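Local coordinates for protein 2,3-bisphosphoglycerate-independent phosphoglycerate mutase (Pyrococcus horikoshii, PDB 2ZKT) that probably interconverts 2-phosphoglycerate and 3-phosphoglycerate in glycolysis, as a metal-dependent phosphoglycerate mutase that does not need 2,3-bisphosphoglycerate, at residues Gly274-Asn279 / Gly308-Pro313; Lys314-Leu319 / Thr349-Met354; Asp61-Ser66 / Gly345-Pro350; Val249-Leu254 / Met281-Lys286; Gly257-Arg260 / Asp265-Thr268. All coordinates share one frame; numbering follows the deposited sequence.

Contact 1. Residues Gly274-Asn279 / Gly308-Pro313; sequences GEYNTN and GHDNKP. With ZN (zinc ion), chain H.
The ammonium group of Lys312 is gripped by two oxygens: NZ donates to Tyr276 OH across the contact at 3.1 Å and makes a weak salt bridge to Asp310 OD2, within its own segment, at 3.4 Å. The two acceptors are themselves neighbours, Tyr276 OH lying 3.6 Å from Asp310 OD2, with the ring and the carboxylate turned 54° against each other. NZ comes in obliquely to the ring and stays near its phenol end, 3.8 Å from Tyr276 CZ. A bend in the lysine chain at CG-CD (chi3 -68°) brings NZ round to the hydroxyl. A phenylalanine in place of Tyr276 would probably leave Lys312 NZ without its hydroxyl partner, with the weak pairing to Asp310 as its remaining grip in this cluster. The tyrosine projects from a type I beta turn, Glu275 to Thr278, closed by Thr278 N to Glu275 O at 2.7 Å. On the other side, Asn311 ends helix 303-309 in a Schellman motif, and Lys312 is the N-cap residue of the following helix. The last turn of helix 303-309 also serves the metal site: His309 NE2 binds a zinc ion at 2.4 Å, Asp305 and His356 completing the protein ligands, while ND1 is hydrogen-bonded to Met354 O. Tyr276 thus reaches from the loop before helix 280-291 over the junction of two helices, its side chain resting on Pro303 and Ala306 of helix 303-309 and on Leu315 and Leu319 of helix 313-331.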
# COMPACT_ATOMS: atom_id res chain seq x y z
N GLY B 274 18.26 3.41 -11.27
CA GLY B 274 17.07 3.47 -12.12
C GLY B 274 16.48 2.08 -12.37
O GLY B 274 15.72 1.83 -13.30
N GLU B 275 16.91 1.12 -11.51
CA GLU B 275 16.42 -0.24 -11.62
C GLU B 275 15.93 -0.74 -10.25
O GLU B 275 16.14 -0.11 -9.22
CB GLU B 275 17.56 -1.14 -12.12
CG GLU B 275 18.05 -0.74 -13.52
CD GLU B 275 19.02 -1.78 -14.05
OE1 GLU B 275 20.05 -2.01 -13.43
OE2 GLU B 275 18.77 -2.31 -15.13
N TYR B 276 15.28 -1.91 -10.25
CA TYR B 276 14.73 -2.49 -9.02
C TYR B 276 15.68 -2.47 -7.82
O TYR B 276 15.23 -2.40 -6.67
CB TYR B 276 14.26 -3.93 -9.27
CG TYR B 276 13.22 -4.07 -10.36
CD1 TYR B 276 12.09 -3.24 -10.39
CD2 TYR B 276 13.35 -5.04 -11.36
CE1 TYR B 276 11.11 -3.39 -11.39
CE2 TYR B 276 12.38 -5.20 -12.36
CZ TYR B 276 11.26 -4.37 -12.37
OH TYR B 276 10.30 -4.53 -13.34
N ASN B 277 16.99 -2.53 -8.08
CA ASN B 277 17.98 -2.55 -7.00
C ASN B 277 18.46 -1.14 -6.57
O ASN B 277 19.42 -0.99 -5.81
CB ASN B 277 19.17 -3.43 -7.42
CG ASN B 277 19.86 -2.86 -8.64
OD1 ASN B 277 19.47 -3.12 -9.78
ND2 ASN B 277 20.86 -1.99 -8.40
N THR B 278 17.78 -0.11 -7.10
CA THR B 278 18.12 1.27 -6.78
C THR B 278 18.06 1.57 -5.26
O THR B 278 17.35 0.93 -4.51
CB THR B 278 17.12 2.18 -7.50
OG1 THR B 278 17.28 2.02 -8.91
CG2 THR B 278 17.36 3.65 -7.13
N ASN B 279 18.87 2.57 -4.83
CA ASN B 279 18.76 3.06 -3.46
C ASN B 279 17.88 4.32 -3.40
O ASN B 279 18.34 5.45 -3.58
CB ASN B 279 20.17 3.39 -2.95
CG ASN B 279 20.19 3.42 -1.44
OD1 ASN B 279 19.39 4.10 -0.79
ND2 ASN B 279 21.19 2.73 -0.86
N GLY B 308 5.38 -2.00 -14.80
CA GLY B 308 4.24 -1.78 -15.68
C GLY B 308 4.50 -2.38 -17.05
O GLY B 308 3.62 -3.01 -17.64
N HIS B 309 5.71 -2.18 -17.57
CA HIS B 309 6.06 -2.73 -18.87
C HIS B 309 6.02 -4.26 -18.84
O HIS B 309 5.69 -4.90 -19.84
CB HIS B 309 7.46 -2.25 -19.29
CG HIS B 309 7.45 -0.95 -20.04
ND1 HIS B 309 6.94 -0.82 -21.32
CD2 HIS B 309 7.90 0.28 -19.69
CE1 HIS B 309 7.07 0.43 -21.72
NE2 HIS B 309 7.65 1.12 -20.75
N ASP B 310 6.35 -4.85 -17.69
CA ASP B 310 6.35 -6.32 -17.56
C ASP B 310 5.05 -6.97 -17.05
O ASP B 310 5.01 -8.18 -16.84
CB ASP B 310 7.52 -6.77 -16.67
CG ASP B 310 8.87 -6.46 -17.29
OD1 ASP B 310 9.09 -6.85 -18.46
OD2 ASP B 310 9.71 -5.84 -16.60
N ASN B 311 4.00 -6.16 -16.86
CA ASN B 311 2.70 -6.67 -16.39
C ASN B 311 2.80 -7.38 -15.03
O ASN B 311 2.39 -8.54 -14.88
CB ASN B 311 2.11 -7.64 -17.42
CG ASN B 311 0.64 -7.91 -17.19
OD1 ASN B 311 -0.13 -8.11 -18.14
ND2 ASN B 311 0.23 -7.91 -15.93
N LYS B 312 3.35 -6.67 -14.05
CA LYS B 312 3.52 -7.20 -12.69
C LYS B 312 2.93 -6.20 -11.69
O LYS B 312 3.66 -5.43 -11.05
CB LYS B 312 5.02 -7.43 -12.43
CG LYS B 312 5.65 -8.43 -13.40
CD LYS B 312 7.16 -8.57 -13.20
CE LYS B 312 7.91 -7.29 -13.57
NZ LYS B 312 9.39 -7.47 -13.61
N PRO B 313 1.59 -6.21 -11.54
CA PRO B 313 0.79 -5.35 -10.65
C PRO B 313 1.26 -5.31 -9.20
O PRO B 313 1.41 -4.23 -8.61
CB PRO B 313 -0.62 -5.94 -10.77
CG PRO B 313 -0.64 -6.44 -12.17
CD PRO B 313 0.70 -7.13 -12.29
ZN ZN H . 8.33 3.27 -19.90

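Contact 2. Residues Lys314-Leu319 / Thr349-Met354; sequences KLKAEL and TPCEVM
Lys316 leaves helix 313-331 toward Thr349 and Cys351, and its whole side chain is stretched out. CG stands opposite the backbone N (chi1 -179°), and every later torsion is also close to 180°, which carries the amine well out from the helix. Lys316 CB stands 4.6 Å from Cys351 SG and CG lies farther off; CD makes the nearest approach, passing SG at 4.1 Å. CE then draws near the backbone, 4.2 Å from Thr349 O, and NZ reaches that same carbonyl at 2.9 Å in a weak hydrogen bond. The loop approached here follows strand 339-344 and carries zinc ligands, an arrangement consistent with the alkaline phosphatase superfamily to which this mutase belongs. NZ has a stronger partner in Asp17, by a salt bridge, and also donates to Gly14 O, so the buried amine is satisfied by a carboxylate and by backbone carbonyls. Asp17 serves both sides of the contact, because its other oxygen accepts from Cys351 N. The hydroxyl of Thr349 is bonded to OD1 of the zinc ligand Asp305, which links the loop to the metal site. Beyond Cys351 the loop turns back on itself: Pro350 O accepts from Val353 N at 3.1 Å and from Met354 N at 2.9 Å. Ala307 and Pro28 pack against the side chain of Lys316.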
# COMPACT_ATOMS: atom_id res chain seq x y z
N LYS B 314 1.47 -6.49 -8.62
CA LYS B 314 1.91 -6.60 -7.23
C LYS B 314 3.29 -5.97 -7.08
O LYS B 314 3.54 -5.18 -6.17
CB LYS B 314 1.96 -8.08 -6.82
CG LYS B 314 0.64 -8.83 -6.93
CD LYS B 314 -0.09 -8.88 -5.59
CE LYS B 314 -1.23 -9.90 -5.62
NZ LYS B 314 -1.90 -10.02 -4.29
N LEU B 315 4.20 -6.33 -8.00
CA LEU B 315 5.55 -5.79 -7.96
C LEU B 315 5.51 -4.26 -8.06
O LEU B 315 6.19 -3.57 -7.29
CB LEU B 315 6.39 -6.36 -9.12
CG LEU B 315 7.80 -5.75 -9.26
CD1 LEU B 315 8.54 -5.90 -7.93
CD2 LEU B 315 8.56 -6.45 -10.39
N LYS B 316 4.72 -3.75 -9.01
CA LYS B 316 4.60 -2.30 -9.20
C LYS B 316 4.08 -1.68 -7.90
O LYS B 316 4.62 -0.67 -7.44
CB LYS B 316 3.65 -1.98 -10.36
CG LYS B 316 3.49 -0.48 -10.65
CD LYS B 316 2.70 -0.26 -11.95
CE LYS B 316 2.46 1.22 -12.23
NZ LYS B 316 1.81 1.43 -13.55
N ALA B 317 3.05 -2.29 -7.31
CA ALA B 317 2.50 -1.78 -6.06
C ALA B 317 3.59 -1.82 -4.98
O ALA B 317 3.73 -0.88 -4.18
CB ALA B 317 1.29 -2.64 -5.62
N GLU B 318 4.38 -2.90 -4.97
CA GLU B 318 5.47 -3.05 -4.01
C GLU B 318 6.48 -1.90 -4.19
O GLU B 318 6.98 -1.32 -3.21
CB GLU B 318 6.16 -4.42 -4.23
CG GLU B 318 7.01 -4.92 -3.06
CD GLU B 318 8.31 -4.15 -2.88
OE1 GLU B 318 9.13 -4.13 -3.84
OE2 GLU B 318 8.51 -3.57 -1.79
N LEU B 319 6.77 -1.56 -5.45
CA LEU B 319 7.70 -0.47 -5.73
C LEU B 319 7.13 0.90 -5.36
O LEU B 319 7.85 1.80 -4.92
CB LEU B 319 8.05 -0.51 -7.22
CG LEU B 319 8.93 -1.73 -7.54
CD1 LEU B 319 9.07 -1.98 -9.04
CD2 LEU B 319 10.35 -1.60 -6.97
N THR B 349 1.43 3.81 -17.31
CA THR B 349 1.97 2.60 -17.90
C THR B 349 1.21 1.44 -17.28
O THR B 349 1.71 0.77 -16.38
CB THR B 349 3.47 2.42 -17.61
OG1 THR B 349 4.20 3.53 -18.16
CG2 THR B 349 3.99 1.12 -18.27
N PRO B 350 -0.02 1.21 -17.76
CA PRO B 350 -0.89 0.13 -17.26
C PRO B 350 -0.24 -1.24 -17.44
O PRO B 350 0.38 -1.51 -18.48
CB PRO B 350 -2.16 0.28 -18.13
CG PRO B 350 -2.11 1.70 -18.63
CD PRO B 350 -0.65 1.92 -18.89
N CYS B 351 -0.38 -2.10 -16.44
CA CYS B 351 0.18 -3.45 -16.53
C CYS B 351 -0.51 -4.22 -17.66
O CYS B 351 0.14 -4.96 -18.40
CB CYS B 351 0.00 -4.18 -15.19
SG CYS B 351 1.06 -3.52 -13.85
N GLU B 352 -1.82 -4.02 -17.82
CA GLU B 352 -2.57 -4.71 -18.88
C GLU B 352 -2.15 -4.24 -20.29
O GLU B 352 -2.46 -4.90 -21.29
CB GLU B 352 -4.08 -4.50 -18.72
CG GLU B 352 -4.60 -3.12 -19.14
CD GLU B 352 -6.11 -3.07 -19.36
OE1 GLU B 352 -6.87 -3.41 -18.42
OE2 GLU B 352 -6.54 -2.70 -20.48
N VAL B 353 -1.47 -3.09 -20.37
CA VAL B 353 -1.04 -2.56 -21.67
C VAL B 353 0.44 -2.87 -21.95
O VAL B 353 0.85 -3.00 -23.11
CB VAL B 353 -1.26 -1.02 -21.76
CG1 VAL B 353 -0.88 -0.50 -23.16
CG2 VAL B 353 -2.72 -0.69 -21.46
N MET B 354 1.23 -2.99 -20.88
CA MET B 354 2.66 -3.30 -20.98
C MET B 354 3.44 -2.24 -21.78
O MET B 354 4.46 -2.54 -22.42
CB MET B 354 2.86 -4.69 -21.62
CG MET B 354 2.39 -5.84 -20.73
SD MET B 354 2.62 -7.50 -21.45
CE MET B 354 4.40 -7.79 -21.09

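Contact 3. Residues Asp61-Ser66 / Gly345-Pro350; sequences DTAHLS and GDHSTP. With ZN (zinc ion), chain G.
Asp346, packed on Ala63 and His64 of helix 60-67, binds a zinc ion through OD2 at 2.3 Å, and the adjacent His347 binds it through NE2 at 2.4 Å. Asp13 and Ser60 complete the protein ligands. In both Asp346 and His347, CG sits between the backbone N and the carbonyl carbon (chi1 55° for Asp346), which turns the two groups toward one metal. In the next shell, Asp346 CB lies over a face of the His64 ring, 4.0 Å from its centroid and 25° off the normal, a CH-pi contact. Ser60 precedes these residues at the start of helix 60-67; a metal-bound hydroxyl at a helix N-terminus is the arrangement found in the alkaline phosphatase superfamily. His64 ND1 is hydrogen-bonded to Ser60 O, linking the ring to that same turn. An alanine at His64 would probably open a gap beside Asp346 CB and leave Ser60 O without its imidazole partner. Ala63 CB lies 3.1 Å from Asp346 O and meets the edge of the His347 ring, 4.4 Å from CD2. Farther round that ring, ND1 donates to Ser348 O at 3.2 Å, from well above the carbonyl plane, and His356 stacks against the imidazole.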
# COMPACT_ATOMS: atom_id res chain seq x y z
N ASP B 61 10.67 11.04 -22.88
CA ASP B 61 11.31 12.34 -23.13
C ASP B 61 10.30 13.49 -23.31
O ASP B 61 10.43 14.54 -22.66
CB ASP B 61 12.24 12.24 -24.35
CG ASP B 61 11.57 11.62 -25.57
OD1 ASP B 61 10.41 11.15 -25.45
OD2 ASP B 61 12.21 11.58 -26.66
N THR B 62 9.30 13.29 -24.17
CA THR B 62 8.26 14.31 -24.41
C THR B 62 7.40 14.57 -23.15
O THR B 62 6.92 15.69 -22.93
CB THR B 62 7.32 13.88 -25.58
OG1 THR B 62 6.68 12.63 -25.26
CG2 THR B 62 8.11 13.73 -26.89
N ALA B 63 7.22 13.53 -22.32
CA ALA B 63 6.42 13.66 -21.10
C ALA B 63 7.15 14.56 -20.10
O ALA B 63 6.51 15.33 -19.37
CB ALA B 63 6.17 12.27 -20.46
N HIS B 64 8.48 14.45 -20.07
CA HIS B 64 9.26 15.25 -19.12
C HIS B 64 9.43 16.71 -19.59
O HIS B 64 9.56 17.63 -18.79
CB HIS B 64 10.62 14.58 -18.90
CG HIS B 64 10.53 13.55 -17.80
ND1 HIS B 64 10.40 12.21 -18.02
CD2 HIS B 64 10.56 13.76 -16.41
CE1 HIS B 64 10.37 11.63 -16.80
NE2 HIS B 64 10.47 12.54 -15.82
N LEU B 65 9.48 16.92 -20.93
CA LEU B 65 9.50 18.31 -21.38
C LEU B 65 8.24 19.01 -20.89
O LEU B 65 8.21 20.18 -20.52
CB LEU B 65 9.51 18.35 -22.93
CG LEU B 65 10.90 18.17 -23.58
CD1 LEU B 65 10.78 17.93 -25.08
CD2 LEU B 65 11.82 19.38 -23.43
N SER B 66 7.14 18.22 -20.95
CA SER B 66 5.84 18.71 -20.50
C SER B 66 5.84 18.99 -18.99
O SER B 66 5.45 20.06 -18.54
CB SER B 66 4.79 17.66 -20.86
OG SER B 66 3.49 18.12 -20.49
N GLY B 345 3.17 11.19 -11.95
CA GLY B 345 3.97 10.43 -12.91
C GLY B 345 4.06 11.19 -14.23
O GLY B 345 3.20 11.99 -14.58
N ASP B 346 5.18 10.97 -14.94
CA ASP B 346 5.31 11.59 -16.26
C ASP B 346 4.30 11.01 -17.26
O ASP B 346 4.05 11.55 -18.33
CB ASP B 346 6.75 11.39 -16.76
CG ASP B 346 7.09 9.90 -16.76
OD1 ASP B 346 6.66 9.22 -15.83
OD2 ASP B 346 7.78 9.46 -17.67
N HIS B 347 3.74 9.84 -16.88
CA HIS B 347 2.72 9.22 -17.73
C HIS B 347 2.17 7.92 -17.11
O HIS B 347 2.64 7.44 -16.08
CB HIS B 347 3.34 8.93 -19.10
CG HIS B 347 4.45 7.93 -18.96
ND1 HIS B 347 4.24 6.62 -18.68
CD2 HIS B 347 5.83 8.13 -19.13
CE1 HIS B 347 5.47 6.05 -18.68
NE2 HIS B 347 6.44 6.93 -18.94
N SER B 348 1.11 7.37 -17.75
CA SER B 348 0.57 6.09 -17.30
C SER B 348 1.23 4.91 -18.03
O SER B 348 1.55 4.98 -19.21
CB SER B 348 -0.94 6.08 -17.59
OG SER B 348 -1.59 6.89 -16.61
N THR B 349 1.43 3.81 -17.31
CA THR B 349 1.97 2.60 -17.90
C THR B 349 1.21 1.44 -17.28
O THR B 349 1.71 0.77 -16.38
CB THR B 349 3.47 2.42 -17.61
OG1 THR B 349 4.20 3.53 -18.16
CG2 THR B 349 3.99 1.12 -18.27
N PRO B 350 -0.02 1.21 -17.76
CA PRO B 350 -0.89 0.13 -17.26
C PRO B 350 -0.24 -1.24 -17.44
O PRO B 350 0.38 -1.51 -18.48
CB PRO B 350 -2.16 0.28 -18.13
CG PRO B 350 -2.11 1.70 -18.63
CD PRO B 350 -0.65 1.92 -18.89
ZN ZN G . 8.69 7.44 -18.16

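Contact 4. Residues Val249-Leu254 / Met281-Lys286; sequences VIAVAL and MAKAKK
This contact lies inside a beta-alpha-beta crossover of the large mixed sheet: helix 280-291 connects strand 265-267 to strand 296-301, and strand 246-249 runs between those two, so the helix passes over Val249 at the end of that strand. The closest pair of CA atoms is that of Val249 and Lys283, 6.3 Å apart. Val249 CG1, opposite the backbone N (chi1 175°), packs on Lys283, meeting CG at 3.6 Å and CB at 3.7 Å, while Val249 CG2 lies 4.0 Å from both Lys286 CG and Lys283 O. The evidence is therefore of apolar packing, in which lysine methylenes do the work of hydrocarbon side chains. Their amines then part company. Lys283 is extended beyond CG, and its NZ passes 4.3 Å from Ala251 CB before making a weak hydrogen bond to His300 O. Lys286 bends at CB-CG (chi2 58°), which leads its end away from Val249, to a long, weak ion pair with Glu289. Beyond the strand, Val252 is the N-cap residue of helix 253-261. On the strand side, Val249 is backbone-bonded to Phe298 and His300, and Ile250 to Tyr267; Ala284, whose CB points away from Val249, packs on Met326, Tyr329 and Ile330 of helix 313-331, so helix 313-331 flanks helix 280-291.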
# COMPACT_ATOMS: atom_id res chain seq x y z
N VAL B 249 17.66 14.92 -8.88
CA VAL B 249 18.22 13.63 -8.47
C VAL B 249 17.68 12.64 -9.51
O VAL B 249 16.50 12.28 -9.47
CB VAL B 249 17.72 13.23 -7.06
CG1 VAL B 249 18.21 11.83 -6.72
CG2 VAL B 249 18.20 14.24 -6.04
N ILE B 250 18.54 12.22 -10.43
CA ILE B 250 18.09 11.32 -11.49
C ILE B 250 19.11 10.23 -11.82
O ILE B 250 20.32 10.46 -11.73
CB ILE B 250 17.83 12.14 -12.76
CG1 ILE B 250 17.04 13.41 -12.40
CG2 ILE B 250 17.11 11.29 -13.81
CD1 ILE B 250 16.91 14.41 -13.52
N ALA B 251 18.62 9.06 -12.23
CA ALA B 251 19.50 7.95 -12.58
C ALA B 251 19.40 7.62 -14.08
O ALA B 251 20.42 7.57 -14.78
CB ALA B 251 19.17 6.71 -11.73
N VAL B 252 18.18 7.40 -14.57
CA VAL B 252 17.99 7.06 -15.99
C VAL B 252 18.57 8.13 -16.92
O VAL B 252 18.33 9.33 -16.75
CB VAL B 252 16.50 6.88 -16.32
CG1 VAL B 252 16.35 6.22 -17.69
CG2 VAL B 252 15.84 6.03 -15.25
N ALA B 253 19.35 7.66 -17.90
CA ALA B 253 20.01 8.53 -18.87
C ALA B 253 19.10 9.53 -19.60
O ALA B 253 19.34 10.74 -19.58
CB ALA B 253 20.76 7.67 -19.90
N LEU B 254 18.05 9.01 -20.24
CA LEU B 254 17.13 9.85 -21.00
C LEU B 254 16.52 11.01 -20.21
O LEU B 254 16.36 12.12 -20.74
CB LEU B 254 16.01 8.99 -21.60
CG LEU B 254 15.04 9.72 -22.53
CD1 LEU B 254 15.81 10.46 -23.62
CD2 LEU B 254 14.06 8.73 -23.14
N MET B 281 16.25 5.53 -0.76
CA MET B 281 16.52 6.33 0.42
C MET B 281 17.74 7.24 0.20
O MET B 281 17.94 8.25 0.87
CB MET B 281 16.76 5.39 1.62
CG MET B 281 15.54 4.52 1.97
SD MET B 281 14.03 5.49 2.20
CE MET B 281 13.98 5.52 4.00
N ALA B 282 18.60 6.79 -0.74
CA ALA B 282 19.76 7.60 -1.10
C ALA B 282 19.35 8.82 -1.93
O ALA B 282 19.93 9.89 -1.83
CB ALA B 282 20.73 6.73 -1.91
N LYS B 283 18.32 8.62 -2.75
CA LYS B 283 17.80 9.71 -3.58
C LYS B 283 17.13 10.76 -2.69
O LYS B 283 17.29 11.97 -2.90
CB LYS B 283 16.79 9.16 -4.59
CG LYS B 283 17.44 8.47 -5.78
CD LYS B 283 16.40 7.86 -6.70
CE LYS B 283 17.07 7.25 -7.92
NZ LYS B 283 16.12 6.43 -8.71
N ALA B 284 16.40 10.28 -1.68
CA ALA B 284 15.71 11.16 -0.75
C ALA B 284 16.73 11.93 0.06
O ALA B 284 16.62 13.15 0.24
CB ALA B 284 14.81 10.34 0.18
N LYS B 285 17.74 11.21 0.56
CA LYS B 285 18.81 11.82 1.35
C LYS B 285 19.40 12.99 0.56
O LYS B 285 19.52 14.11 1.08
CB LYS B 285 19.88 10.76 1.66
CG LYS B 285 20.92 11.16 2.71
CD LYS B 285 22.02 12.04 2.13
CE LYS B 285 23.15 12.26 3.13
NZ LYS B 285 22.70 13.00 4.35
N LYS B 286 19.72 12.73 -0.71
CA LYS B 286 20.30 13.76 -1.58
C LYS B 286 19.33 14.92 -1.88
O LYS B 286 19.73 16.10 -1.87
CB LYS B 286 20.78 13.14 -2.91
CG LYS B 286 21.52 14.11 -3.82
CD LYS B 286 22.75 14.69 -3.11
CE LYS B 286 23.40 15.80 -3.92
NZ LYS B 286 24.52 16.45 -3.17

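Contact 5. Residues Gly257-Arg260 / Asp265-Thr268; sequences GVAR and DVYT
The guanidinium of Arg260 meets Val266 obliquely, NE standing 4.0 Å from CB of the valine, and the two side chains cross at about a right angle. The ring of Tyr267 sits on the opposite side of the strand, where it packs on Lys286 and Leu290 of helix 280-291. The contact belongs to the beta-alpha-beta unit made of strand 246-249, helix 253-261 and strand 265-267, and joins its helix to its second strand, which borders the sheet within this chain. Alternation along the strand explains the division of partners: Val266 points its CB at helix 253-261, while Asp265 and Tyr267 point theirs away. Asp265 and Tyr267 are backbone-bonded to strand 246-249, and their side chains both bond to Tyr294 OH. The Arg260 chain is extended from CG to NE; CG and NE touch the valine, and NH1 continues to Leu85 O, to which it donates. Ala259 is buried, with Ile250, Phe264 and Phe68 also around its methyl. One valine methyl serves both helix residues: Val266 CG2, placed beside its own backbone N, touches Ala259 CB at 3.7 Å and Arg260 CG at 3.9 Å.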
# COMPACT_ATOMS: atom_id res chain seq x y z
N GLY B 257 19.11 13.63 -19.36
CA GLY B 257 19.35 14.40 -20.57
C GLY B 257 18.37 15.55 -20.74
O GLY B 257 18.77 16.70 -20.97
N VAL B 258 17.08 15.25 -20.63
CA VAL B 258 16.06 16.29 -20.75
C VAL B 258 16.30 17.35 -19.68
O VAL B 258 16.33 18.55 -19.97
CB VAL B 258 14.64 15.70 -20.59
CG1 VAL B 258 13.60 16.83 -20.59
CG2 VAL B 258 14.35 14.70 -21.73
N ALA B 259 16.49 16.91 -18.44
CA ALA B 259 16.72 17.85 -17.34
C ALA B 259 17.92 18.75 -17.64
O ALA B 259 17.87 19.96 -17.40
CB ALA B 259 16.93 17.08 -16.05
N ARG B 260 19.00 18.16 -18.15
CA ARG B 260 20.21 18.93 -18.47
C ARG B 260 19.93 19.93 -19.59
O ARG B 260 20.32 21.10 -19.50
CB ARG B 260 21.37 18.00 -18.88
CG ARG B 260 22.23 17.56 -17.69
CD ARG B 260 23.18 16.41 -18.02
NE ARG B 260 23.94 16.03 -16.83
CZ ARG B 260 24.55 14.86 -16.66
NH1 ARG B 260 24.50 13.93 -17.61
NH2 ARG B 260 25.21 14.61 -15.53
N ASP B 265 20.88 21.06 -12.78
CA ASP B 265 22.19 20.53 -12.37
C ASP B 265 21.87 19.11 -11.91
O ASP B 265 21.44 18.90 -10.77
CB ASP B 265 22.79 21.34 -11.20
CG ASP B 265 23.29 22.71 -11.62
OD1 ASP B 265 23.63 22.89 -12.81
OD2 ASP B 265 23.37 23.62 -10.75
N VAL B 266 22.06 18.13 -12.79
CA VAL B 266 21.72 16.75 -12.44
C VAL B 266 22.71 16.01 -11.53
O VAL B 266 23.92 16.10 -11.70
CB VAL B 266 21.48 15.92 -13.73
CG1 VAL B 266 21.17 14.47 -13.39
CG2 VAL B 266 20.30 16.53 -14.51
N TYR B 267 22.14 15.29 -10.56
CA TYR B 267 22.91 14.51 -9.59
C TYR B 267 22.42 13.08 -9.60
O TYR B 267 21.22 12.82 -9.78
CB TYR B 267 22.73 15.07 -8.18
CG TYR B 267 23.30 16.46 -7.98
CD1 TYR B 267 22.54 17.59 -8.28
CD2 TYR B 267 24.59 16.64 -7.49
CE1 TYR B 267 23.05 18.87 -8.10
CE2 TYR B 267 25.12 17.93 -7.30
CZ TYR B 267 24.34 19.04 -7.60
OH TYR B 267 24.84 20.32 -7.42
N THR B 268 23.35 12.15 -9.42
CA THR B 268 23.04 10.72 -9.36
C THR B 268 23.81 10.21 -8.14
O THR B 268 24.98 9.85 -8.24
CB THR B 268 23.53 9.98 -10.61
OG1 THR B 268 23.11 10.69 -11.79
CG2 THR B 268 22.97 8.56 -10.64

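Overall arrangement
Contacts 1 to 3 lie at or next to a pair of zinc ions 4.5 Å apart. Contact 3 holds two ligands of one ion, and contact 1 holds His309 of the other; contact 2 shares Thr349 and Pro350 with contact 3 and packs on contact 1, Tyr276 CE1 lying 3.4 Å from Leu319 CD1. Contacts 4 and 5 lie farther off, the side chains of Lys283 and Ala259 about 12 and 13 Å from a zinc ion, and are joined by a probable hydrogen bond between Ile250 O and Thr268 OG1 at 2.8 Å. Contact 4 also meets contact 1, Lys283 NZ lying 3.4 Å from Thr278 CG2, and contact 5 meets contact 3, with His64 CB 4.1 Å from Val258 CG1.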